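Long-range contact in restriction endonuclease S subunits (Thermoanaerobacter tengcongensis, PDB 3OKG), which probably recognises the DNA target sequence of a type I restriction-modification system, as the specificity subunit that joins M subunits in the methyltransferase: residues R125-L136 / P170-V181. Numbering follows the deposited sequence.
With SO4 (sulfate ion), chain E.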
ATOM      1  N   ARG A 125       2.465 -37.433 -12.696  1.00 18.03           N
ATOM      2  CA  ARG A 125       3.752 -37.364 -12.004  1.00 22.14           C
ATOM      3  C   ARG A 125       4.921 -37.917 -12.797  1.00 23.37           C
ATOM      4  O   ARG A 125       6.079 -37.740 -12.410  1.00 25.56           O
ATOM      5  CB  ARG A 125       3.665 -38.098 -10.665  1.00 25.99           C
ATOM      6  CG  ARG A 125       2.493 -37.621  -9.818  1.00 37.65           C
ATOM      7  CD  ARG A 125       2.796 -36.258  -9.259  1.00 31.86           C
ATOM      8  NE  ARG A 125       4.150 -36.207  -8.697  1.00 38.09           N
ATOM      9  CZ  ARG A 125       4.450 -36.409  -7.414  1.00 37.16           C
ATOM     10  NH1 ARG A 125       3.493 -36.679  -6.534  1.00 50.46           N
ATOM     11  NH2 ARG A 125       5.713 -36.353  -7.013  1.00 36.19           N
ATOM     12  N   GLU A 126       4.628 -38.586 -13.897  1.00 19.78           N
ATOM     13  CA  GLU A 126       5.698 -38.993 -14.799  1.00 24.10           C
ATOM     14  C   GLU A 126       6.320 -37.779 -15.494  1.00 25.60           C
ATOM     15  O   GLU A 126       7.418 -37.876 -16.023  1.00 21.13           O
ATOM     16  CB  GLU A 126       5.193 -40.011 -15.830  1.00 25.17           C
ATOM     17  CG  GLU A 126       5.005 -41.406 -15.239  1.00 44.14           C
ATOM     18  CD  GLU A 126       6.326 -42.191 -15.181  1.00 67.76           C
ATOM     19  OE1 GLU A 126       6.654 -42.896 -16.165  1.00 51.37           O
ATOM     20  OE2 GLU A 126       7.036 -42.104 -14.155  1.00 35.31           O
ATOM     21  N   PHE A 127       5.623 -36.646 -15.498  1.00 19.32           N
ATOM     22  CA  PHE A 127       6.069 -35.488 -16.311  1.00 18.79           C
ATOM     23  C   PHE A 127       6.120 -34.192 -15.534  1.00 22.24           C
ATOM     24  O   PHE A 127       6.877 -33.300 -15.888  1.00 19.07           O
ATOM     25  CB  PHE A 127       5.137 -35.225 -17.504  1.00 20.20           C
ATOM     26  CG  PHE A 127       5.011 -36.389 -18.459  1.00 28.34           C
ATOM     27  CD1 PHE A 127       6.132 -36.925 -19.076  1.00 32.45           C
ATOM     28  CD2 PHE A 127       3.762 -36.938 -18.738  1.00 25.09           C
ATOM     29  CE1 PHE A 127       6.011 -37.996 -19.954  1.00 33.55           C
ATOM     30  CE2 PHE A 127       3.620 -38.023 -19.634  1.00 29.01           C
ATOM     31  CZ  PHE A 127       4.751 -38.551 -20.231  1.00 34.59           C
ATOM     32  N   ALA A 128       5.278 -34.060 -14.509  1.00 17.13           N
ATOM     33  CA  ALA A 128       5.160 -32.768 -13.836  1.00 13.64           C
ATOM     34  C   ALA A 128       4.960 -32.934 -12.351  1.00 16.36           C
ATOM     35  O   ALA A 128       4.211 -33.821 -11.900  1.00 21.20           O
ATOM     36  CB  ALA A 128       3.980 -31.954 -14.444  1.00 17.82           C
ATOM     37  N   GLU A 129       5.589 -32.054 -11.594  1.00 18.29           N
ATOM     38  CA  GLU A 129       5.383 -31.965 -10.145  1.00 21.29           C
ATOM     39  C   GLU A 129       4.189 -31.056  -9.839  1.00 21.73           C
ATOM     40  O   GLU A 129       4.099 -29.964 -10.405  1.00 19.60           O
ATOM     41  CB  GLU A 129       6.612 -31.329  -9.509  1.00 21.85           C
ATOM     42  CG  GLU A 129       7.857 -32.174  -9.666  1.00 21.87           C
ATOM     43  CD  GLU A 129       7.886 -33.329  -8.686  1.00 36.50           C
ATOM     44  OE1 GLU A 129       7.233 -33.226  -7.635  1.00 42.06           O
ATOM     45  OE2 GLU A 129       8.562 -34.328  -8.975  1.00 36.71           O
ATOM     46  N   PRO A 130       3.277 -31.498  -8.954  1.00 18.83           N
ATOM     47  CA  PRO A 130       2.122 -30.656  -8.590  1.00 18.72           C
ATOM     48  C   PRO A 130       2.525 -29.234  -8.175  1.00 18.73           C
ATOM     49  O   PRO A 130       1.884 -28.282  -8.580  1.00 15.23           O
ATOM     50  CB  PRO A 130       1.487 -31.409  -7.398  1.00 21.13           C
ATOM     51  CG  PRO A 130       1.800 -32.889  -7.686  1.00 24.19           C
ATOM     52  CD  PRO A 130       3.157 -32.882  -8.434  1.00 20.59           C
ATOM     53  N   GLU A 131       3.570 -29.096  -7.368  1.00 15.51           N
ATOM     54  CA  GLU A 131       3.946 -27.773  -6.873  1.00 17.67           C
ATOM     55  C   GLU A 131       4.445 -26.896  -8.023  1.00 18.71           C
ATOM     56  O   GLU A 131       4.282 -25.663  -7.990  1.00 17.66           O
ATOM     57  CB  GLU A 131       5.047 -27.883  -5.802  1.00 19.26           C
ATOM     58  CG  GLU A 131       4.576 -28.455  -4.453  1.00 22.83           C
ATOM     59  CD  GLU A 131       4.305 -29.978  -4.452  1.00 39.59           C
ATOM     60  OE1 GLU A 131       3.723 -30.445  -3.442  1.00 31.27           O
ATOM     61  OE2 GLU A 131       4.660 -30.714  -5.424  1.00 23.93           O
ATOM     62  N   PHE A 132       5.071 -27.543  -9.006  1.00 16.01           N
ATOM     63  CA  PHE A 132       5.539 -26.814 -10.190  1.00 16.67           C
ATOM     64  C   PHE A 132       4.335 -26.332 -10.989  1.00 19.25           C
ATOM     65  O   PHE A 132       4.265 -25.164 -11.382  1.00 18.02           O
ATOM     66  CB  PHE A 132       6.491 -27.671 -11.042  1.00 17.70           C
ATOM     67  CG  PHE A 132       7.115 -26.908 -12.187  1.00 19.03           C
ATOM     68  CD1 PHE A 132       8.198 -26.075 -11.965  1.00 18.46           C
ATOM     69  CD2 PHE A 132       6.593 -27.006 -13.468  1.00 20.45           C
ATOM     70  CE1 PHE A 132       8.775 -25.361 -13.015  1.00 18.62           C
ATOM     71  CE2 PHE A 132       7.157 -26.297 -14.531  1.00 22.16           C
ATOM     72  CZ  PHE A 132       8.249 -25.475 -14.302  1.00 16.54           C
ATOM     73  N   LEU A 133       3.365 -27.212 -11.229  1.00 13.59           N
ATOM     74  CA  LEU A 133       2.121 -26.766 -11.893  1.00 13.67           C
ATOM     75  C   LEU A 133       1.408 -25.625 -11.147  1.00 15.71           C
ATOM     76  O   LEU A 133       0.872 -24.686 -11.757  1.00 17.74           O
ATOM     77  CB  LEU A 133       1.151 -27.941 -12.142  1.00 15.26           C
ATOM     78  CG  LEU A 133       1.697 -29.074 -13.027  1.00 15.94           C
ATOM     79  CD1 LEU A 133       0.575 -30.051 -13.342  1.00 17.60           C
ATOM     80  CD2 LEU A 133       2.262 -28.505 -14.360  1.00 16.92           C
ATOM     81  N   PHE A 134       1.359 -25.724  -9.823  1.00 19.50           N
ATOM     82  CA  PHE A 134       0.711 -24.685  -9.022  1.00 15.01           C
ATOM     83  C   PHE A 134       1.354 -23.332  -9.337  1.00 17.51           C
ATOM     84  O   PHE A 134       0.675 -22.372  -9.697  1.00 17.39           O
ATOM     85  CB  PHE A 134       0.922 -24.998  -7.530  1.00 14.59           C
ATOM     86  CG  PHE A 134       0.598 -23.846  -6.614  1.00 18.47           C
ATOM     87  CD1 PHE A 134      -0.645 -23.215  -6.673  1.00 18.77           C
ATOM     88  CD2 PHE A 134       1.529 -23.396  -5.690  1.00 21.49           C
ATOM     89  CE1 PHE A 134      -0.968 -22.152  -5.799  1.00 17.04           C
ATOM     90  CE2 PHE A 134       1.214 -22.317  -4.820  1.00 24.02           C
ATOM     91  CZ  PHE A 134      -0.044 -21.696  -4.910  1.00 24.80           C
ATOM     92  N   HIS A 135       2.671 -23.250  -9.186  1.00 15.07           N
ATOM     93  CA  HIS A 135       3.336 -21.952  -9.395  1.00 16.95           C
ATOM     94  C   HIS A 135       3.254 -21.462 -10.828  1.00 17.99           C
ATOM     95  O   HIS A 135       3.019 -20.295 -11.095  1.00 18.70           O
ATOM     96  CB  HIS A 135       4.790 -22.019  -8.929  1.00 22.31           C
ATOM     97  CG  HIS A 135       4.919 -22.049  -7.449  1.00 17.47           C
ATOM     98  ND1 HIS A 135       4.603 -20.965  -6.663  1.00 17.44           N
ATOM     99  CD2 HIS A 135       5.352 -23.018  -6.602  1.00 20.50           C
ATOM    100  CE1 HIS A 135       4.814 -21.266  -5.392  1.00 25.04           C
ATOM    101  NE2 HIS A 135       5.271 -22.508  -5.330  1.00 20.77           N
ATOM    102  N   LEU A 136       3.390 -22.401 -11.757  1.00 19.27           N
ATOM    103  CA  LEU A 136       3.222 -22.113 -13.175  1.00 18.37           C
ATOM    104  C   LEU A 136       1.836 -21.540 -13.466  1.00 22.13           C
ATOM    105  O   LEU A 136       1.712 -20.528 -14.156  1.00 17.36           O
ATOM    106  CB  LEU A 136       3.454 -23.376 -14.009  1.00 22.90           C
ATOM    107  CG  LEU A 136       3.727 -23.163 -15.499  1.00 41.78           C
ATOM    108  CD1 LEU A 136       4.794 -22.097 -15.703  1.00 31.08           C
ATOM    109  CD2 LEU A 136       4.135 -24.469 -16.163  1.00 23.97           C
ATOM    110  N   PRO A 170       6.112 -24.086 -20.158  1.00 16.49           N
ATOM    111  CA  PRO A 170       7.485 -24.558 -20.256  1.00 22.02           C
ATOM    112  C   PRO A 170       7.665 -25.696 -19.261  1.00 22.81           C
ATOM    113  O   PRO A 170       7.246 -25.581 -18.099  1.00 19.72           O
ATOM    114  CB  PRO A 170       8.307 -23.357 -19.782  1.00 20.41           C
ATOM    115  CG  PRO A 170       7.395 -22.519 -19.000  1.00 22.96           C
ATOM    116  CD  PRO A 170       5.988 -23.019 -19.161  1.00 19.38           C
ATOM    117  N   LEU A 171       8.289 -26.776 -19.700  1.00 17.02           N
ATOM    118  CA  LEU A 171       8.399 -27.956 -18.852  1.00 16.24           C
ATOM    119  C   LEU A 171       9.841 -28.442 -18.672  1.00 18.70           C
ATOM    120  O   LEU A 171      10.359 -29.147 -19.532  1.00 24.10           O
ATOM    121  CB  LEU A 171       7.543 -29.061 -19.446  1.00 15.82           C
ATOM    122  CG  LEU A 171       7.354 -30.294 -18.545  1.00 26.07           C
ATOM    123  CD1 LEU A 171       6.340 -29.988 -17.484  1.00 24.47           C
ATOM    124  CD2 LEU A 171       6.872 -31.470 -19.383  1.00 25.07           C
ATOM    125  N   PRO A 172      10.482 -28.057 -17.568  1.00 19.91           N
ATOM    126  CA  PRO A 172      11.803 -28.610 -17.241  1.00 20.41           C
ATOM    127  C   PRO A 172      11.693 -30.085 -16.883  1.00 22.08           C
ATOM    128  O   PRO A 172      10.576 -30.585 -16.681  1.00 20.78           O
ATOM    129  CB  PRO A 172      12.204 -27.858 -15.976  1.00 23.20           C
ATOM    130  CG  PRO A 172      11.164 -26.724 -15.815  1.00 24.14           C
ATOM    131  CD  PRO A 172       9.938 -27.254 -16.461  1.00 17.30           C
ATOM    132  N   PRO A 173      12.838 -30.775 -16.768  1.00 26.60           N
ATOM    133  CA  PRO A 173      12.836 -32.098 -16.120  1.00 23.74           C
ATOM    134  C   PRO A 173      12.290 -31.997 -14.716  1.00 22.71           C
ATOM    135  O   PRO A 173      12.399 -30.935 -14.063  1.00 20.45           O
ATOM    136  CB  PRO A 173      14.329 -32.470 -16.044  1.00 25.75           C
ATOM    137  CG  PRO A 173      14.979 -31.678 -17.124  1.00 33.05           C
ATOM    138  CD  PRO A 173      14.178 -30.377 -17.233  1.00 30.18           C
ATOM    139  N   LEU A 174      11.762 -33.113 -14.211  1.00 19.72           N
ATOM    140  CA  LEU A 174      11.224 -33.162 -12.852  1.00 20.92           C
ATOM    141  C   LEU A 174      12.180 -32.626 -11.794  1.00 24.23           C
ATOM    142  O   LEU A 174      11.788 -31.862 -10.914  1.00 18.58           O
ATOM    143  CB  LEU A 174      10.832 -34.606 -12.519  1.00 27.77           C
ATOM    144  CG  LEU A 174       9.646 -35.165 -13.326  1.00 26.79           C
ATOM    145  CD1 LEU A 174       9.555 -36.692 -13.095  1.00 26.75           C
ATOM    146  CD2 LEU A 174       8.330 -34.498 -12.866  1.00 23.63           C
ATOM    147  N   GLU A 175      13.445 -33.032 -11.856  1.00 19.79           N
ATOM    148  CA  GLU A 175      14.385 -32.618 -10.819  1.00 18.66           C
ATOM    149  C   GLU A 175      14.535 -31.084 -10.788  1.00 22.18           C
ATOM    150  O   GLU A 175      14.598 -30.469  -9.708  1.00 20.67           O
ATOM    151  CB  GLU A 175      15.760 -33.269 -11.062  1.00 21.20           C
ATOM    152  CG  GLU A 175      16.733 -33.064  -9.902  1.00 31.77           C
ATOM    153  CD  GLU A 175      18.040 -33.849 -10.080  1.00 39.85           C
ATOM    154  OE1 GLU A 175      18.349 -34.236 -11.226  1.00 37.79           O
ATOM    155  OE2 GLU A 175      18.753 -34.062  -9.077  1.00 55.49           O
ATOM    156  N   GLU A 176      14.619 -30.478 -11.970  1.00 24.92           N
ATOM    157  CA  GLU A 176      14.717 -29.015 -12.057  1.00 22.86           C
ATOM    158  C   GLU A 176      13.400 -28.353 -11.624  1.00 18.63           C
ATOM    159  O   GLU A 176      13.421 -27.297 -11.022  1.00 20.01           O
ATOM    160  CB  GLU A 176      15.112 -28.584 -13.477  1.00 23.22           C
ATOM    161  CG  GLU A 176      15.295 -27.048 -13.669  1.00 27.20           C
ATOM    162  CD  GLU A 176      16.472 -26.474 -12.874  1.00 32.38           C
ATOM    163  OE1 GLU A 176      17.326 -27.251 -12.397  1.00 31.41           O
ATOM    164  OE2 GLU A 176      16.547 -25.244 -12.703  1.00 45.09           O
ATOM    165  N   GLN A 177      12.257 -28.973 -11.920  1.00 22.59           N
ATOM    166  CA  GLN A 177      10.989 -28.437 -11.412  1.00 16.48           C
ATOM    167  C   GLN A 177      11.023 -28.318  -9.904  1.00 18.58           C
ATOM    168  O   GLN A 177      10.575 -27.309  -9.342  1.00 18.08           O
ATOM    169  CB  GLN A 177       9.772 -29.288 -11.845  1.00 13.40           C
ATOM    170  CG  GLN A 177       9.542 -29.379 -13.376  1.00 17.52           C
ATOM    171  CD  GLN A 177       8.379 -30.287 -13.712  1.00 16.71           C
ATOM    172  OE1 GLN A 177       7.416 -30.385 -12.947  1.00 20.73           O
ATOM    173  NE2 GLN A 177       8.477 -30.991 -14.824  1.00 15.90           N
ATOM    174  N   ARG A 178      11.505 -29.356  -9.227  1.00 21.94           N
ATOM    175  CA  ARG A 178      11.537 -29.307  -7.761  1.00 19.66           C
ATOM    176  C   ARG A 178      12.493 -28.215  -7.275  1.00 16.82           C
ATOM    177  O   ARG A 178      12.239 -27.528  -6.274  1.00 19.90           O
ATOM    178  CB  ARG A 178      11.921 -30.679  -7.183  1.00 23.34           C
ATOM    179  CG  ARG A 178      10.862 -31.755  -7.505  1.00 22.16           C
ATOM    180  CD  ARG A 178      11.103 -33.031  -6.717  1.00 28.54           C
ATOM    181  NE  ARG A 178      12.366 -33.638  -7.090  1.00 27.40           N
ATOM    182  CZ  ARG A 178      12.530 -34.472  -8.102  1.00 31.52           C
ATOM    183  NH1 ARG A 178      11.497 -34.804  -8.872  1.00 30.94           N
ATOM    184  NH2 ARG A 178      13.737 -34.977  -8.339  1.00 34.09           N
ATOM    185  N   ARG A 179      13.591 -28.040  -7.987  1.00 22.31           N
ATOM    186  CA  ARG A 179      14.549 -27.010  -7.598  1.00 22.45           C
ATOM    187  C   ARG A 179      13.936 -25.617  -7.752  1.00 21.63           C
ATOM    188  O   ARG A 179      14.045 -24.760  -6.871  1.00 20.80           O
ATOM    189  CB  ARG A 179      15.783 -27.099  -8.489  1.00 21.56           C
ATOM    190  CG  ARG A 179      16.856 -26.128  -8.068  1.00 37.15           C
ATOM    191  CD  ARG A 179      17.970 -26.041  -9.100  1.00 49.33           C
ATOM    192  NE  ARG A 179      18.736 -24.819  -8.896  1.00 55.36           N
ATOM    193  CZ  ARG A 179      18.586 -23.721  -9.623  1.00 47.71           C
ATOM    194  NH1 ARG A 179      17.720 -23.704 -10.629  1.00 41.19           N
ATOM    195  NH2 ARG A 179      19.316 -22.652  -9.353  1.00 55.21           N
ATOM    196  N   ILE A 180      13.292 -25.395  -8.891  1.00 18.88           N
ATOM    197  CA  ILE A 180      12.607 -24.119  -9.112  1.00 18.36           C
ATOM    198  C   ILE A 180      11.525 -23.841  -8.069  1.00 19.59           C
ATOM    199  O   ILE A 180      11.382 -22.724  -7.617  1.00 21.10           O
ATOM    200  CB  ILE A 180      11.999 -24.071 -10.532  1.00 18.24           C
ATOM    201  CG1 ILE A 180      13.131 -24.034 -11.567  1.00 20.17           C
ATOM    202  CG2 ILE A 180      11.034 -22.828 -10.675  1.00 17.65           C
ATOM    203  CD1 ILE A 180      12.707 -24.250 -13.000  1.00 24.42           C
ATOM    204  N   VAL A 181      10.734 -24.848  -7.713  1.00 18.04           N
ATOM    205  CA  VAL A 181       9.716 -24.657  -6.673  1.00 17.52           C
ATOM    206  C   VAL A 181      10.334 -24.166  -5.363  1.00 23.03           C
ATOM    207  O   VAL A 181       9.809 -23.246  -4.680  1.00 20.59           O
ATOM    208  CB  VAL A 181       8.975 -25.995  -6.394  1.00 15.51           C
ATOM    209  CG1 VAL A 181       8.182 -25.897  -5.091  1.00 19.00           C
ATOM    210  CG2 VAL A 181       8.073 -26.372  -7.581  1.00 19.22           C
TER
HETATM  211  S   SO4 E 401      16.062 -34.844  -5.603  1.00 93.01           S
HETATM  212  O1  SO4 E 401      15.863 -36.270  -5.329  1.00 59.71           O
HETATM  213  O2  SO4 E 401      17.411 -34.466  -5.192  1.00 94.97           O
HETATM  214  O3  SO4 E 401      15.918 -34.616  -7.042  1.00 60.30           O
HETATM  215  O4  SO4 E 401      15.106 -34.016  -4.858  1.00 65.69           O
HETATM  216  O   HOH W   1       9.095 -33.623 -17.448  1.00 26.14           O
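Q177 fills the tight centre, its amide fixed in rotation by three hydrogen bonds. OE1 accepts a hydrogen bond from E129 N at 2.8 Å, nearly straight (174°), while NE2 gives one hydrogen to F127 O (3.0 Å) and the other to P172 O. With CG beside its own backbone N (chi1 -62°), Q177 lays CG over the centre of the F132 ring, a CH-pi contact 3.7 Å from the centroid. The ring's CZ presses on P172 CD at 3.3 Å, P170 O lies at its edge in plane, and V181 CG2 packs on F132 N. F408 meets the same ring at about a right angle. Replacing Q177 by an alanine would probably leave E129 N and two carbonyls without these partners and take the CG methylene off the ring face. Toward solvent the packing gives way to charge: R178 NH1 reaches E129 OE2 from above the carboxylate plane (3.0 Å), R125 NH2 adds a longer, purely electrostatic link to E129 OE1, and R178 NH2 donates to a sulfate, probably from crystallisation. Helix 130-136 crosses residues 174-181 at 57°, packing the first DNA-specificity region on the start of the long coiled-coil helix characteristic of HsdS subunits.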